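Local coordinates for protein ZmpA Glycopeptidase (Clostridium perfringens, PDB 6XSX) that cleaves glycosylated proteins as a metalloprotease, represented here by its catalytic M60 peptidase module, at residues Leu27-Asn32 with Thr122-Thr127; Trp43-Trp48 with Phe236-Ile241. All blocks are in the same frame, centred on the assembly; numbering follows the deposited sequence.

Contact 1. Residues Leu27-Asn32 with Thr122-Thr127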
loop_
_atom_site.group_PDB
_atom_site.type_symbol
_atom_site.label_atom_id
_atom_site.label_comp_id
_atom_site.label_asym_id
_atom_site.label_seq_id
_atom_site.Cartn_x
_atom_site.Cartn_y
_atom_site.Cartn_z
ATOM N N LEU A 27 12.398 -14.490 -24.868
ATOM C CA LEU A 27 12.058 -13.352 -24.025
ATOM C C LEU A 27 11.161 -12.366 -24.771
ATOM O O LEU A 27 11.484 -11.912 -25.872
ATOM C CB LEU A 27 13.333 -12.668 -23.512
ATOM C CG LEU A 27 14.246 -13.504 -22.604
ATOM C CD1 LEU A 27 15.425 -12.674 -22.114
ATOM C CD2 LEU A 27 13.499 -14.076 -21.403
ATOM N N GLN A 28 10.033 -12.032 -24.129
ATOM C CA GLN A 28 9.136 -10.988 -24.587
ATOM C C GLN A 28 9.908 -9.671 -24.566
ATOM O O GLN A 28 10.790 -9.488 -23.724
ATOM C CB GLN A 28 7.911 -10.960 -23.665
ATOM C CG GLN A 28 6.798 -10.017 -24.117
ATOM C CD GLN A 28 5.717 -9.846 -23.070
ATOM O OE1 GLN A 28 5.768 -10.429 -21.985
ATOM N NE2 GLN A 28 4.727 -9.019 -23.378
ATOM N N SER A 29 9.613 -8.788 -25.528
ATOM C CA SER A 29 10.124 -7.423 -25.518
ATOM C C SER A 29 9.168 -6.560 -24.702
ATOM O O SER A 29 8.151 -6.117 -25.214
ATOM C CB SER A 29 10.271 -6.884 -26.937
ATOM O OG SER A 29 11.065 -7.755 -27.730
ATOM N N ARG A 30 9.522 -6.298 -23.441
ATOM C CA ARG A 30 8.536 -5.897 -22.447
ATOM C C ARG A 30 8.582 -4.397 -22.173
ATOM O O ARG A 30 7.770 -3.888 -21.402
ATOM C CB ARG A 30 8.725 -6.708 -21.161
ATOM C CG ARG A 30 8.168 -8.120 -21.255
ATOM C CD ARG A 30 8.326 -8.934 -19.984
ATOM N NE ARG A 30 7.704 -8.386 -18.789
ATOM C CZ ARG A 30 6.457 -8.618 -18.389
ATOM N NH1 ARG A 30 5.649 -9.385 -19.102
ATOM N NH2 ARG A 30 6.019 -8.079 -17.266
ATOM N N GLY A 31 9.540 -3.699 -22.795
ATOM C CA GLY A 31 9.615 -2.255 -22.663
ATOM C C GLY A 31 10.326 -1.846 -21.377
ATOM O O GLY A 31 10.608 -2.682 -20.523
ATOM N N ASN A 32 10.626 -0.549 -21.259
ATOM C CA ASN A 32 11.439 -0.063 -20.159
ATOM C C ASN A 32 10.522 0.279 -18.991
ATOM O O ASN A 32 9.815 1.280 -19.032
ATOM C CB ASN A 32 12.250 1.161 -20.575
ATOM C CG ASN A 32 13.149 1.629 -19.453
ATOM O OD1 ASN A 32 12.743 1.645 -18.296
ATOM N ND2 ASN A 32 14.380 1.975 -19.784
ATOM N N THR A 122 15.860 -12.313 -15.688
ATOM C CA THR A 122 16.102 -11.577 -16.915
ATOM C C THR A 122 15.393 -10.230 -16.837
ATOM O O THR A 122 14.341 -10.090 -16.203
ATOM C CB THR A 122 15.664 -12.347 -18.172
ATOM O OG1 THR A 122 14.244 -12.487 -18.180
ATOM C CG2 THR A 122 16.283 -13.724 -18.272
ATOM N N SER A 123 16.015 -9.253 -17.500
ATOM C CA SER A 123 15.436 -7.946 -17.734
ATOM C C SER A 123 15.596 -7.654 -19.220
ATOM O O SER A 123 16.708 -7.765 -19.744
ATOM C CB SER A 123 16.133 -6.912 -16.899
ATOM O OG SER A 123 15.690 -5.616 -17.259
ATOM N N ASN A 124 14.480 -7.332 -19.889
ATOM C CA ASN A 124 14.509 -7.082 -21.319
ATOM C C ASN A 124 13.761 -5.789 -21.614
ATOM O O ASN A 124 12.650 -5.824 -22.139
ATOM C CB ASN A 124 13.928 -8.243 -22.129
ATOM C CG ASN A 124 14.254 -8.130 -23.603
ATOM O OD1 ASN A 124 15.287 -7.572 -23.967
ATOM N ND2 ASN A 124 13.372 -8.631 -24.452
ATOM N N PRO A 125 14.354 -4.613 -21.296
ATOM C CA PRO A 125 13.605 -3.354 -21.268
ATOM C C PRO A 125 13.526 -2.645 -22.624
ATOM O O PRO A 125 13.848 -1.463 -22.739
ATOM C CB PRO A 125 14.393 -2.577 -20.195
ATOM C CG PRO A 125 15.836 -2.992 -20.459
ATOM C CD PRO A 125 15.765 -4.438 -20.919
ATOM N N TYR A 126 13.078 -3.380 -23.649
ATOM C CA TYR A 126 12.985 -2.866 -25.007
ATOM C C TYR A 126 11.643 -3.257 -25.612
ATOM O O TYR A 126 11.045 -4.263 -25.231
ATOM C CB TYR A 126 14.139 -3.397 -25.867
ATOM C CG TYR A 126 15.497 -3.059 -25.308
ATOM C CD1 TYR A 126 16.043 -1.792 -25.470
ATOM C CD2 TYR A 126 16.220 -3.997 -24.586
ATOM C CE1 TYR A 126 17.284 -1.467 -24.943
ATOM C CE2 TYR A 126 17.454 -3.684 -24.041
ATOM C CZ TYR A 126 17.984 -2.418 -24.216
ATOM O OH TYR A 126 19.198 -2.124 -23.673
ATOM N N THR A 127 11.202 -2.464 -26.590
ATOM C CA THR A 127 9.972 -2.743 -27.316
ATOM C C THR A 127 10.269 -3.613 -28.536
ATOM O O THR A 127 11.410 -3.689 -28.997
ATOM C CB THR A 127 9.309 -1.439 -27.764
ATOM O OG1 THR A 127 10.127 -0.895 -28.802
ATOM C CG2 THR A 127 9.150 -0.434 -26.639
HETATM O O HOH W 1 15.970 0.507 -22.015
#
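Leu27-Asn32 packs on Thr122-Thr127 in a mainly polar, loop-to-loop contact near the surface, where the loop after strand 24-26 meets the end of strand 117-123. Asn124 is its main side chain. Its CG lies anti to the backbone N (chi1 -166°), and this brings ND2 to 2.8 Å from Gln28 O. The bond is fairly straight, 163° at the hydrogen. Gln28 O lies in the amide plane of Asn124, but ND2 sits above the carbonyl plane of Gln28. OD1 of Asn124 is held by Gln131, so both ends of the amide are engaged and its rotation is fixed. Gln131 also binds Ser29 OG. Gly31 N donates to Tyr126 O at 2.9 Å. Pro125 sits at the middle of an inverse gamma turn, and its CA makes a C-H...O contact of 3.2 Å with Gly31 O. A water links Pro125 O to Asn32 ND2, weakly on the Asn32 side. Leu27 and Thr122 meet tip to tip, with CD2 of Leu27 3.7 Å from OG1 of Thr122. Asn32 and Thr127 N-cap helices 33-39 and 128-131, and Thr122 pairs through its backbone with Gln49 of strand 49-56.

Contact 2. Residues Trp43-Trp48 with Phe236-Ile241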
loop_
_atom_site.group_PDB
_atom_site.type_symbol
_atom_site.label_atom_id
_atom_site.label_comp_id
_atom_site.label_asym_id
_atom_site.label_seq_id
_atom_site.Cartn_x
_atom_site.Cartn_y
_atom_site.Cartn_z
ATOM N N TRP A 43 7.113 4.405 -8.477
ATOM C CA TRP A 43 8.501 4.511 -8.068
ATOM C C TRP A 43 9.358 3.454 -8.767
ATOM O O TRP A 43 9.730 2.460 -8.157
ATOM C CB TRP A 43 8.602 4.417 -6.539
ATOM C CG TRP A 43 9.936 4.838 -6.002
ATOM C CD1 TRP A 43 11.080 5.013 -6.721
ATOM C CD2 TRP A 43 10.277 5.109 -4.630
ATOM N NE1 TRP A 43 12.102 5.393 -5.899
ATOM C CE2 TRP A 43 11.644 5.465 -4.611
ATOM C CE3 TRP A 43 9.568 5.111 -3.424
ATOM C CZ2 TRP A 43 12.317 5.799 -3.432
ATOM C CZ3 TRP A 43 10.231 5.438 -2.257
ATOM C CH2 TRP A 43 11.588 5.780 -2.264
ATOM N N ASN A 44 9.624 3.670 -10.064
ATOM C CA ASN A 44 10.620 2.962 -10.864
ATOM C C ASN A 44 10.541 1.451 -10.670
ATOM O O ASN A 44 11.491 0.829 -10.195
ATOM C CB ASN A 44 12.030 3.498 -10.610
ATOM C CG ASN A 44 12.109 4.997 -10.795
ATOM O OD1 ASN A 44 11.359 5.568 -11.582
ATOM N ND2 ASN A 44 12.983 5.641 -10.040
ATOM N N PHE A 45 9.412 0.864 -11.068
ATOM C CA PHE A 45 9.189 -0.561 -10.880
ATOM C C PHE A 45 10.166 -1.332 -11.764
ATOM O O PHE A 45 10.492 -0.872 -12.858
ATOM C CB PHE A 45 7.747 -0.922 -11.233
ATOM C CG PHE A 45 6.706 -0.455 -10.247
ATOM C CD1 PHE A 45 7.044 0.355 -9.170
ATOM C CD2 PHE A 45 5.370 -0.788 -10.422
ATOM C CE1 PHE A 45 6.076 0.790 -8.276
ATOM C CE2 PHE A 45 4.401 -0.358 -9.525
ATOM C CZ PHE A 45 4.759 0.426 -8.448
ATOM N N GLN A 46 10.635 -2.485 -11.258
ATOM C CA GLN A 46 11.462 -3.414 -12.016
ATOM C C GLN A 46 10.551 -4.316 -12.849
ATOM O O GLN A 46 9.326 -4.245 -12.748
ATOM C CB GLN A 46 12.333 -4.260 -11.082
ATOM C CG GLN A 46 13.031 -3.468 -9.980
ATOM C CD GLN A 46 13.891 -2.350 -10.526
ATOM O OE1 GLN A 46 13.710 -1.175 -10.187
ATOM N NE2 GLN A 46 14.815 -2.701 -11.401
ATOM N N ASP A 47 11.162 -5.169 -13.674
ATOM C CA ASP A 47 10.399 -6.094 -14.491
ATOM C C ASP A 47 11.156 -7.414 -14.618
ATOM O O ASP A 47 11.170 -8.018 -15.693
ATOM C CB ASP A 47 10.101 -5.485 -15.859
ATOM C CG ASP A 47 9.032 -6.249 -16.611
ATOM O OD1 ASP A 47 8.213 -6.930 -15.949
ATOM O OD2 ASP A 47 9.019 -6.148 -17.846
ATOM N N TRP A 48 11.755 -7.852 -13.500
ATOM C CA TRP A 48 12.495 -9.098 -13.427
ATOM C C TRP A 48 11.617 -10.285 -13.829
ATOM O O TRP A 48 10.495 -10.414 -13.341
ATOM C CB TRP A 48 13.040 -9.312 -12.011
ATOM C CG TRP A 48 13.969 -8.242 -11.537
ATOM C CD1 TRP A 48 14.559 -7.251 -12.271
ATOM C CD2 TRP A 48 14.464 -8.104 -10.203
ATOM N NE1 TRP A 48 15.367 -6.488 -11.474
ATOM C CE2 TRP A 48 15.333 -6.992 -10.201
ATOM C CE3 TRP A 48 14.265 -8.820 -9.023
ATOM C CZ2 TRP A 48 15.982 -6.561 -9.046
ATOM C CZ3 TRP A 48 14.900 -8.390 -7.881
ATOM C CH2 TRP A 48 15.748 -7.279 -7.897
ATOM N N PHE A 236 0.909 -1.628 -17.110
ATOM C CA PHE A 236 2.094 -1.715 -17.960
ATOM C C PHE A 236 2.892 -2.951 -17.542
ATOM O O PHE A 236 2.492 -3.649 -16.608
ATOM C CB PHE A 236 2.899 -0.411 -17.898
ATOM C CG PHE A 236 3.503 -0.103 -16.549
ATOM C CD1 PHE A 236 2.718 0.373 -15.510
ATOM C CD2 PHE A 236 4.859 -0.302 -16.313
ATOM C CE1 PHE A 236 3.281 0.667 -14.276
ATOM C CE2 PHE A 236 5.419 -0.015 -15.079
ATOM C CZ PHE A 236 4.628 0.470 -14.058
ATOM N N ASN A 237 4.001 -3.241 -18.238
ATOM C CA ASN A 237 4.784 -4.427 -17.902
ATOM C C ASN A 237 5.692 -4.115 -16.718
ATOM O O ASN A 237 6.585 -3.281 -16.840
ATOM C CB ASN A 237 5.609 -4.955 -19.079
ATOM C CG ASN A 237 4.762 -5.476 -20.220
ATOM O OD1 ASN A 237 3.715 -6.077 -19.998
ATOM N ND2 ASN A 237 5.214 -5.257 -21.446
ATOM N N PHE A 238 5.443 -4.788 -15.585
ATOM C CA PHE A 238 6.291 -4.692 -14.408
ATOM C C PHE A 238 6.165 -5.962 -13.568
ATOM O O PHE A 238 5.263 -6.772 -13.769
ATOM C CB PHE A 238 5.943 -3.446 -13.586
ATOM C CG PHE A 238 4.580 -3.473 -12.936
ATOM C CD1 PHE A 238 4.384 -4.104 -11.715
ATOM C CD2 PHE A 238 3.504 -2.817 -13.519
ATOM C CE1 PHE A 238 3.138 -4.104 -11.103
ATOM C CE2 PHE A 238 2.259 -2.808 -12.909
ATOM C CZ PHE A 238 2.078 -3.458 -11.702
ATOM N N ARG A 239 7.085 -6.136 -12.619
ATOM C CA ARG A 239 6.903 -7.172 -11.617
ATOM C C ARG A 239 7.212 -6.573 -10.249
ATOM O O ARG A 239 8.362 -6.250 -9.960
ATOM C CB ARG A 239 7.735 -8.426 -11.913
ATOM C CG ARG A 239 7.419 -9.598 -10.993
ATOM C CD ARG A 239 8.279 -10.833 -11.237
ATOM N NE ARG A 239 8.006 -11.472 -12.524
ATOM C CZ ARG A 239 6.972 -12.276 -12.758
ATOM N NH1 ARG A 239 6.106 -12.534 -11.795
ATOM N NH2 ARG A 239 6.802 -12.816 -13.951
ATOM N N TYR A 240 6.162 -6.396 -9.434
ATOM C CA TYR A 240 6.350 -5.853 -8.098
ATOM C C TYR A 240 7.085 -6.909 -7.285
ATOM O O TYR A 240 6.801 -8.102 -7.433
ATOM C CB TYR A 240 5.009 -5.503 -7.440
ATOM C CG TYR A 240 5.169 -4.703 -6.169
ATOM C CD1 TYR A 240 5.124 -3.314 -6.180
ATOM C CD2 TYR A 240 5.436 -5.332 -4.967
ATOM C CE1 TYR A 240 5.306 -2.579 -5.015
ATOM C CE2 TYR A 240 5.629 -4.616 -3.799
ATOM C CZ TYR A 240 5.554 -3.234 -3.821
ATOM O OH TYR A 240 5.746 -2.535 -2.663
ATOM N N ILE A 241 8.010 -6.460 -6.425
ATOM C CA ILE A 241 8.887 -7.362 -5.689
ATOM C C ILE A 241 8.767 -7.097 -4.190
ATOM O O ILE A 241 8.960 -5.964 -3.742
ATOM C CB ILE A 241 10.352 -7.191 -6.147
ATOM C CG1 ILE A 241 10.512 -7.463 -7.647
ATOM C CG2 ILE A 241 11.290 -8.060 -5.304
ATOM C CD1 ILE A 241 11.654 -6.703 -8.289
HETATM O O HOH W 2 9.420 -3.809 -9.071
#
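Phe45 joins Phe238 and Tyr240 in a buried aromatic cluster. It joins the loop before strand 49-56 to the residues that lead into strand 240-244; both strands belong to the same mixed sheet. CB of Phe45 lies 3.9 Å from CB of Phe238, and the two side chains run side by side. With CG anti to the carbonyl carbon (chi1 -72°), the ring runs out along Phe238. CD2 then stands over the Phe238 face, 3.7 Å from CD1, in an edge-to-face pair with planes at 67°. The same CD2 touches CZ of Phe236 at 3.9 Å. At the tip, CZ comes 4.4 Å from CD1 of Tyr240. Here the Tyr240 edge is turned to the Phe45 face, and the planes are perpendicular, a T-shaped pair. Tyr240 OH is hydrogen-bonded to Thr260 OG1 and Asn286 ND2. Asn286 ends helix 277-286, which carries an HExxH sequence of the kind that binds zinc in metalloproteases, though no metal is bound to it here. Beside the cluster, Arg239 N donates to Gln46 O at 2.9 Å and 171°. A water bridges Gln46 N and Arg239 O. Ile241 lays its CD1 over the Trp48 six-membered ring as a CH-pi contact, 3.4 Å from CE3. The Arg239 guanidinium is held on several sides: NH1 binds Ser183 O and Thr186 O, and NH2 binds Gln49 OE1. NE donates to Trp48 O at 2.8 Å, nearly in line with the C=O bond and with the oxygen in the guanidinium plane, but the bond is clearly bent at the hydrogen.

How the contacts relate
Contact 1 lies near the surface and contact 2 is buried, with centres about 11 Å apart. Both reach the same mixed sheet: contact 1 at strand 117-123, contact 2 at strand 240-244. They also flank helix 33-39, which follows 27-32 and precedes 43-48. Contact 1 relies on an asparagine amide, backbone bonds and a water. Contact 2 adds ring packing and a CH-pi contact to its polar bonds. The two touch at Arg30. Its NE forms a salt bridge with Asp47 OD2 at 2.8 Å, and its carbonyl oxygen probably accepts a hydrogen bond from Asn237 ND2. Arg30 thus ties the outer loop to both segments of the inner contact.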